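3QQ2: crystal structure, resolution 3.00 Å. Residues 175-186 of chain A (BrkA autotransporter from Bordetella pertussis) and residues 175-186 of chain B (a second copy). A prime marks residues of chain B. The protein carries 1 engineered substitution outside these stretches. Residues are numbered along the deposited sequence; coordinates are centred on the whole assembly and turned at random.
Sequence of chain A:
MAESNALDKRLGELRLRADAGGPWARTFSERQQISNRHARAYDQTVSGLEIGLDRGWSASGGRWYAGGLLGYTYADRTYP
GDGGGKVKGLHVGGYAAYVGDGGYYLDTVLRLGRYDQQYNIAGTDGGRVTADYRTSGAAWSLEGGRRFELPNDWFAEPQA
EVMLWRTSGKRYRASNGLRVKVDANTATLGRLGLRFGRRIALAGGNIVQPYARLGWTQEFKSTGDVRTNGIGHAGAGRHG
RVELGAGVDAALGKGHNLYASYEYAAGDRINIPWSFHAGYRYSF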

ATOM      1  N   SER A 175      -3.567  -3.158 -10.721  1.00118.30           N
ATOM      2  CA  SER A 175      -2.867  -3.251 -11.977  1.00120.23           C
ATOM      3  C   SER A 175      -2.625  -1.874 -12.548  1.00122.88           C
ATOM      4  O   SER A 175      -3.304  -0.905 -12.202  1.00122.50           O
ATOM      5  CB  SER A 175      -3.649  -4.110 -12.955  1.00121.17           C
ATOM      6  OG  SER A 175      -2.767  -4.786 -13.827  1.00122.95           O
ATOM      7  N   ASN A 176      -1.633  -1.819 -13.428  1.00125.51           N
ATOM      8  CA  ASN A 176      -1.105  -0.589 -14.018  1.00128.67           C
ATOM      9  C   ASN A 176      -1.028   0.604 -13.056  1.00127.78           C
ATOM     10  O   ASN A 176      -1.384   1.731 -13.427  1.00130.11           O
ATOM     11  CB  ASN A 176      -1.832  -0.230 -15.321  1.00131.95           C
ATOM     12  CG  ASN A 176      -0.914   0.453 -16.319  1.00137.12           C
ATOM     13  OD1 ASN A 176       0.202   0.833 -15.966  1.00138.75           O
ATOM     14  ND2 ASN A 176      -1.369   0.608 -17.572  1.00140.37           N
ATOM     15  N   GLY A 177      -0.558   0.342 -11.831  1.00124.12           N
ATOM     16  CA  GLY A 177      -0.337   1.399 -10.859  1.00122.97           C
ATOM     17  C   GLY A 177       0.303   1.003  -9.540  1.00119.56           C
ATOM     18  O   GLY A 177       1.529   1.043  -9.387  1.00120.20           O
ATOM     19  N   LEU A 178      -0.540   0.612  -8.589  1.00115.81           N
ATOM     20  CA  LEU A 178      -0.182   0.606  -7.175  1.00112.41           C
ATOM     21  C   LEU A 178       0.186  -0.762  -6.609  1.00109.58           C
ATOM     22  O   LEU A 178      -0.445  -1.764  -6.927  1.00108.63           O
ATOM     23  CB  LEU A 178      -1.323   1.240  -6.370  1.00110.88           C
ATOM     24  CG  LEU A 178      -1.488   0.993  -4.873  1.00106.17           C
ATOM     25  CD1 LEU A 178      -1.970   2.255  -4.216  1.00104.86           C
ATOM     26  CD2 LEU A 178      -2.455  -0.164  -4.624  1.00102.58           C
ATOM     27  N   ARG A 179       1.192  -0.781  -5.738  1.00108.23           N
ATOM     28  CA  ARG A 179       1.669  -2.015  -5.132  1.00105.63           C
ATOM     29  C   ARG A 179       1.749  -1.893  -3.604  1.00102.72           C
ATOM     30  O   ARG A 179       2.289  -0.922  -3.070  1.00103.07           O
ATOM     31  CB  ARG A 179       3.026  -2.400  -5.723  1.00107.34           C
ATOM     32  CG  ARG A 179       3.336  -3.885  -5.641  1.00106.38           C
ATOM     33  CD  ARG A 179       4.821  -4.186  -5.889  1.00108.99           C
ATOM     34  NE  ARG A 179       5.334  -3.939  -7.251  1.00112.23           N
ATOM     35  CZ  ARG A 179       4.647  -4.028  -8.395  1.00114.30           C
ATOM     36  NH1 ARG A 179       3.361  -4.354  -8.407  1.00113.25           N
ATOM     37  NH2 ARG A 179       5.259  -3.789  -9.553  1.00117.23           N
ATOM     38  N   VAL A 180       1.191  -2.891  -2.920  1.00 99.82           N
ATOM     39  CA  VAL A 180       1.154  -2.945  -1.459  1.00 96.98           C
ATOM     40  C   VAL A 180       1.718  -4.266  -0.964  1.00 95.09           C
ATOM     41  O   VAL A 180       1.234  -5.333  -1.331  1.00 94.44           O
ATOM     42  CB  VAL A 180      -0.281  -2.772  -0.905  1.00 95.62           C
ATOM     43  CG1 VAL A 180      -1.278  -3.690  -1.632  1.00 95.09           C
ATOM     44  CG2 VAL A 180      -0.315  -3.019   0.603  1.00 92.20           C
ATOM     45  N   LYS A 181       2.747  -4.188  -0.133  1.00 94.32           N
ATOM     46  CA  LYS A 181       3.317  -5.378   0.459  1.00 92.80           C
ATOM     47  C   LYS A 181       3.365  -5.256   1.990  1.00 90.81           C
ATOM     48  O   LYS A 181       3.808  -4.249   2.536  1.00 91.31           O
ATOM     49  CB  LYS A 181       4.697  -5.668  -0.143  1.00 94.22           C
ATOM     50  CG  LYS A 181       5.500  -6.777   0.550  1.00 92.91           C
ATOM     51  CD  LYS A 181       6.947  -6.843   0.047  1.00 95.16           C
ATOM     52  CE  LYS A 181       7.714  -5.544   0.311  1.00 96.71           C
ATOM     53  NZ  LYS A 181       8.600  -5.136  -0.847  1.00 99.79           N
ATOM     54  N   VAL A 182       2.854  -6.275   2.668  1.00 88.78           N
ATOM     55  CA  VAL A 182       3.085  -6.440   4.088  1.00 87.12           C
ATOM     56  C   VAL A 182       4.165  -7.494   4.172  1.00 86.90           C
ATOM     57  O   VAL A 182       4.055  -8.549   3.554  1.00 87.09           O
ATOM     58  CB  VAL A 182       1.844  -6.974   4.855  1.00 85.00           C
ATOM     59  CG1 VAL A 182       2.042  -6.764   6.343  1.00 83.43           C
ATOM     60  CG2 VAL A 182       0.557  -6.299   4.392  1.00 85.54           C
ATOM     61  N   ASP A 183       5.203  -7.226   4.942  1.00 86.77           N
ATOM     62  CA  ASP A 183       6.293  -8.164   5.003  1.00 86.84           C
ATOM     63  C   ASP A 183       6.131  -9.183   6.106  1.00 84.46           C
ATOM     64  O   ASP A 183       5.826  -8.834   7.247  1.00 83.12           O
ATOM     65  CB  ASP A 183       7.612  -7.426   5.152  1.00 88.40           C
ATOM     66  CG  ASP A 183       8.344  -7.306   3.851  1.00 91.81           C
ATOM     67  OD1 ASP A 183       9.286  -6.495   3.791  1.00 94.98           O
ATOM     68  OD2 ASP A 183       7.988  -8.020   2.884  1.00 93.22           O
ATOM     69  N   ALA A 184       6.333 -10.448   5.747  1.00 84.08           N
ATOM     70  CA  ALA A 184       6.488 -11.520   6.727  1.00 81.99           C
ATOM     71  C   ALA A 184       7.881 -11.442   7.364  1.00 82.37           C
ATOM     72  O   ALA A 184       8.829 -12.108   6.922  1.00 83.34           O
ATOM     73  CB  ALA A 184       6.261 -12.889   6.086  1.00 81.78           C
ATOM     74  N   ASN A 185       8.007 -10.611   8.394  1.00 81.34           N
ATOM     75  CA  ASN A 185       9.193 -10.648   9.237  1.00 81.27           C
ATOM     76  C   ASN A 185       9.197 -11.884  10.156  1.00 78.43           C
ATOM     77  O   ASN A 185       8.152 -12.423  10.474  1.00 76.45           O
ATOM     78  CB  ASN A 185       9.296  -9.359  10.044  1.00 81.96           C
ATOM     79  CG  ASN A 185       8.017  -9.044  10.807  1.00 82.94           C
ATOM     80  OD1 ASN A 185       7.432  -7.968  10.631  1.00 86.63           O
ATOM     81  ND2 ASN A 185       7.570  -9.982  11.653  1.00 82.81           N
ATOM     82  N   THR A 186      10.388 -12.304  10.567  1.00 78.23           N
ATOM     83  CA  THR A 186      10.630 -13.534  11.324  1.00 76.60           C
ATOM     84  C   THR A 186      11.846 -13.292  12.232  1.00 76.65           C
ATOM     85  O   THR A 186      12.950 -13.094  11.732  1.00 78.32           O
ATOM     86  CB  THR A 186      10.862 -14.747  10.364  1.00 77.51           C
ATOM     87  OG1 THR A 186      11.560 -15.796  11.037  1.00 76.72           O
ATOM     88  CG2 THR A 186      11.674 -14.351   9.150  1.00 80.66           C
TER
ATOM     89  N   SER B 175       6.887   1.613   9.360  1.00118.30           N
ATOM     90  CA  SER B 175       8.004   0.861   9.871  1.00120.23           C
ATOM     91  C   SER B 175       7.524  -0.406  10.540  1.00122.88           C
ATOM     92  O   SER B 175       6.366  -0.520  10.946  1.00122.50           O
ATOM     93  CB  SER B 175       8.813   1.708  10.838  1.00121.17           C
ATOM     94  OG  SER B 175      10.176   1.339  10.790  1.00122.95           O
ATOM     95  N   ASN B 176       8.449  -1.353  10.634  1.00125.51           N
ATOM     96  CA  ASN B 176       8.207  -2.715  11.107  1.00128.67           C
ATOM     97  C   ASN B 176       6.870  -3.322  10.661  1.00127.78           C
ATOM     98  O   ASN B 176       6.174  -3.959  11.463  1.00130.11           O
ATOM     99  CB  ASN B 176       8.414  -2.832  12.622  1.00131.95           C
ATOM    100  CG  ASN B 176       8.954  -4.194  13.023  1.00137.12           C
ATOM    101  OD1 ASN B 176       8.985  -5.108  12.199  1.00138.75           O
ATOM    102  ND2 ASN B 176       9.390  -4.340  14.284  1.00140.37           N
ATOM    103  N   GLY B 177       6.529  -3.120   9.383  1.00124.12           N
ATOM    104  CA  GLY B 177       5.341  -3.728   8.808  1.00122.97           C
ATOM    105  C   GLY B 177       5.110  -3.522   7.320  1.00119.56           C
ATOM    106  O   GLY B 177       5.538  -4.331   6.489  1.00120.20           O
ATOM    107  N   LEU B 178       4.435  -2.425   6.991  1.00115.81           N
ATOM    108  CA  LEU B 178       3.761  -2.272   5.708  1.00112.41           C
ATOM    109  C   LEU B 178       4.508  -1.423   4.684  1.00109.58           C
ATOM    110  O   LEU B 178       5.090  -0.398   5.023  1.00108.63           O
ATOM    111  CB  LEU B 178       2.351  -1.718   5.948  1.00110.88           C
ATOM    112  CG  LEU B 178       1.558  -1.025   4.845  1.00106.17           C
ATOM    113  CD1 LEU B 178       0.105  -1.388   4.980  1.00104.86           C
ATOM    114  CD2 LEU B 178       1.758   0.489   4.910  1.00102.58           C
ATOM    115  N   ARG B 179       4.453  -1.845   3.424  1.00108.23           N
ATOM    116  CA  ARG B 179       5.135  -1.151   2.343  1.00105.63           C
ATOM    117  C   ARG B 179       4.184  -0.867   1.171  1.00102.72           C
ATOM    118  O   ARG B 179       3.455  -1.751   0.714  1.00103.07           O
ATOM    119  CB  ARG B 179       6.348  -1.961   1.880  1.00107.34           C
ATOM    120  CG  ARG B 179       7.435  -1.126   1.225  1.00106.38           C
ATOM    121  CD  ARG B 179       8.443  -1.986   0.450  1.00108.99           C
ATOM    122  NE  ARG B 179       9.312  -2.876   1.246  1.00112.23           N
ATOM    123  CZ  ARG B 179       9.744  -2.668   2.495  1.00114.30           C
ATOM    124  NH1 ARG B 179       9.399  -1.583   3.175  1.00113.25           N
ATOM    125  NH2 ARG B 179      10.542  -3.563   3.075  1.00117.23           N
ATOM    126  N   VAL B 180       4.202   0.381   0.709  1.00 99.82           N
ATOM    127  CA  VAL B 180       3.357   0.846  -0.390  1.00 96.98           C
ATOM    128  C   VAL B 180       4.202   1.512  -1.463  1.00 95.09           C
ATOM    129  O   VAL B 180       4.921   2.469  -1.192  1.00 94.44           O
ATOM    130  CB  VAL B 180       2.274   1.844   0.088  1.00 95.62           C
ATOM    131  CG1 VAL B 180       2.879   2.945   0.976  1.00 95.09           C
ATOM    132  CG2 VAL B 180       1.532   2.452  -1.102  1.00 92.20           C
ATOM    133  N   LYS B 181       4.115   0.995  -2.680  1.00 94.32           N
ATOM    134  CA  LYS B 181       4.817   1.593  -3.794  1.00 92.80           C
ATOM    135  C   LYS B 181       3.850   1.899  -4.948  1.00 90.81           C
ATOM    136  O   LYS B 181       3.047   1.059  -5.346  1.00 91.31           O
ATOM    137  CB  LYS B 181       5.982   0.699  -4.235  1.00 94.22           C
ATOM    138  CG  LYS B 181       6.674   1.113  -5.541  1.00 92.91           C
ATOM    139  CD  LYS B 181       7.659   0.047  -6.035  1.00 95.16           C
ATOM    140  CE  LYS B 181       6.971  -1.289  -6.332  1.00 96.71           C
ATOM    141  NZ  LYS B 181       7.776  -2.484  -5.867  1.00 99.79           N
ATOM    142  N   VAL B 182       3.905   3.129  -5.440  1.00 88.78           N
ATOM    143  CA  VAL B 182       3.279   3.479  -6.697  1.00 87.12           C
ATOM    144  C   VAL B 182       4.417   3.501  -7.690  1.00 86.90           C
ATOM    145  O   VAL B 182       5.443   4.130  -7.448  1.00 87.09           O
ATOM    146  CB  VAL B 182       2.631   4.891  -6.690  1.00 85.00           C
ATOM    147  CG1 VAL B 182       1.697   5.024  -7.876  1.00 83.43           C
ATOM    148  CG2 VAL B 182       1.880   5.165  -5.391  1.00 85.54           C
ATOM    149  N   ASP B 183       4.242   2.832  -8.815  1.00 86.77           N
ATOM    150  CA  ASP B 183       5.321   2.760  -9.765  1.00 86.84           C
ATOM    151  C   ASP B 183       5.281   3.873 -10.785  1.00 84.46           C
ATOM    152  O   ASP B 183       4.234   4.153 -11.372  1.00 83.12           O
ATOM    153  CB  ASP B 183       5.323   1.408 -10.455  1.00 88.40           C
ATOM    154  CG  ASP B 183       6.338   0.474  -9.871  1.00 91.81           C
ATOM    155  OD1 ASP B 183       6.247  -0.733 -10.160  1.00 94.98           O
ATOM    156  OD2 ASP B 183       7.233   0.938  -9.124  1.00 93.22           O
ATOM    157  N   ALA B 184       6.434   4.508 -10.981  1.00 84.08           N
ATOM    158  CA  ALA B 184       6.642   5.411 -12.110  1.00 81.99           C
ATOM    159  C   ALA B 184       6.831   4.596 -13.397  1.00 82.37           C
ATOM    160  O   ALA B 184       7.962   4.295 -13.806  1.00 83.34           O
ATOM    161  CB  ALA B 184       7.841   6.328 -11.868  1.00 81.78           C
ATOM    162  N   ASN B 185       5.719   4.224 -14.022  1.00 81.34           N
ATOM    163  CA  ASN B 185       5.771   3.685 -15.373  1.00 81.27           C
ATOM    164  C   ASN B 185       6.060   4.785 -16.411  1.00 78.43           C
ATOM    165  O   ASN B 185       5.770   5.945 -16.182  1.00 76.45           O
ATOM    166  CB  ASN B 185       4.473   2.952 -15.690  1.00 81.96           C
ATOM    167  CG  ASN B 185       3.242   3.806 -15.423  1.00 82.94           C
ATOM    168  OD1 ASN B 185       2.362   3.411 -14.647  1.00 86.63           O
ATOM    169  ND2 ASN B 185       3.172   4.984 -16.057  1.00 82.81           N
ATOM    170  N   THR B 186       6.629   4.386 -17.544  1.00 78.23           N
ATOM    171  CA  THR B 186       7.115   5.278 -18.599  1.00 76.60           C
ATOM    172  C   THR B 186       6.955   4.544 -19.940  1.00 76.65           C
ATOM    173  O   THR B 186       7.608   3.529 -20.161  1.00 78.32           O
ATOM    174  CB  THR B 186       8.601   5.691 -18.344  1.00 77.51           C
ATOM    175  OG1 THR B 186       9.218   6.128 -19.556  1.00 76.72           O
ATOM    176  CG2 THR B 186       9.415   4.538 -17.797  1.00 80.66           C
TER

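Strand 178-182 of chain A lies beside the same strand of chain B in antiparallel fashion, their N-to-C directions 166° apart and their axes 4.7 Å apart at closest approach. An exact two-fold axis relates the copies, so Val180 pairs with its own mate, Val180′, across the axis, and every other contact described here occurs twice. The CA atoms of Val180 and Val180′ are 4.5 Å apart in a non-hydrogen-bonded pair, as are those of Leu178 and Val182′. Between these narrow pairs sits the wider, hydrogen-bonded pair of Arg179 and Lys181′, with 5.0 Å from CA to CA. Here each residue both gives and accepts: Arg179 N donates to Lys181′ O at 2.6 Å, and Lys181′ N donates to Arg179 O at 2.7 Å. Both bonds are short, and they bring the two acceptors Arg179 O and Lys181′ O to 3.1 Å from each other without a bond between them. Near the axis, Val180′ CA approaches Arg179 O at 3.4 Å, a CA-H...O contact that supplements the ladder. Past Val182′, Asp183′ N donates to Gly177 O at 3.3 Å; this bond is longer but nearly straight, with an angle of 171° at the hydrogen. Six backbone hydrogen bonds thus join the stretches.

Side chains alternate between the faces of the sheet. Leu178, Val180 and Val182, with their mates, put buried aliphatic groups on one face. The other face carries Arg179 and Lys181 from each chain, and its chemistry is charged. Arg179 loses 96 Å² to the opposing stretch, the largest area of any residue in its stretch. Its guanidinium meets Lys181′ NZ at the edge, near the plane, with Arg179 NE and Lys181′ NZ 3.2 Å apart; both are donors and both groups are normally positively charged, so this proximity is no hydrogen bond and should be repulsive. Asp183′ supplies a compensating negative charge: Arg179 NH2 and Asp183′ OD1 form a salt bridge at 3.3 Å. Because that oxygen lies well out of the guanidinium plane, no N-H points at it, and the attraction is one of charge alone. Asp183′ therefore serves the contact twice, through its backbone N to Gly177 and through its carboxylate to Arg179. Farther out, Asn176 OD1 comes within 3.6 Å of Asn185′ OD1, an approach of two amide oxygens with no hydrogen bond between them. Together the stretches bury 778 Å², summed over both sides.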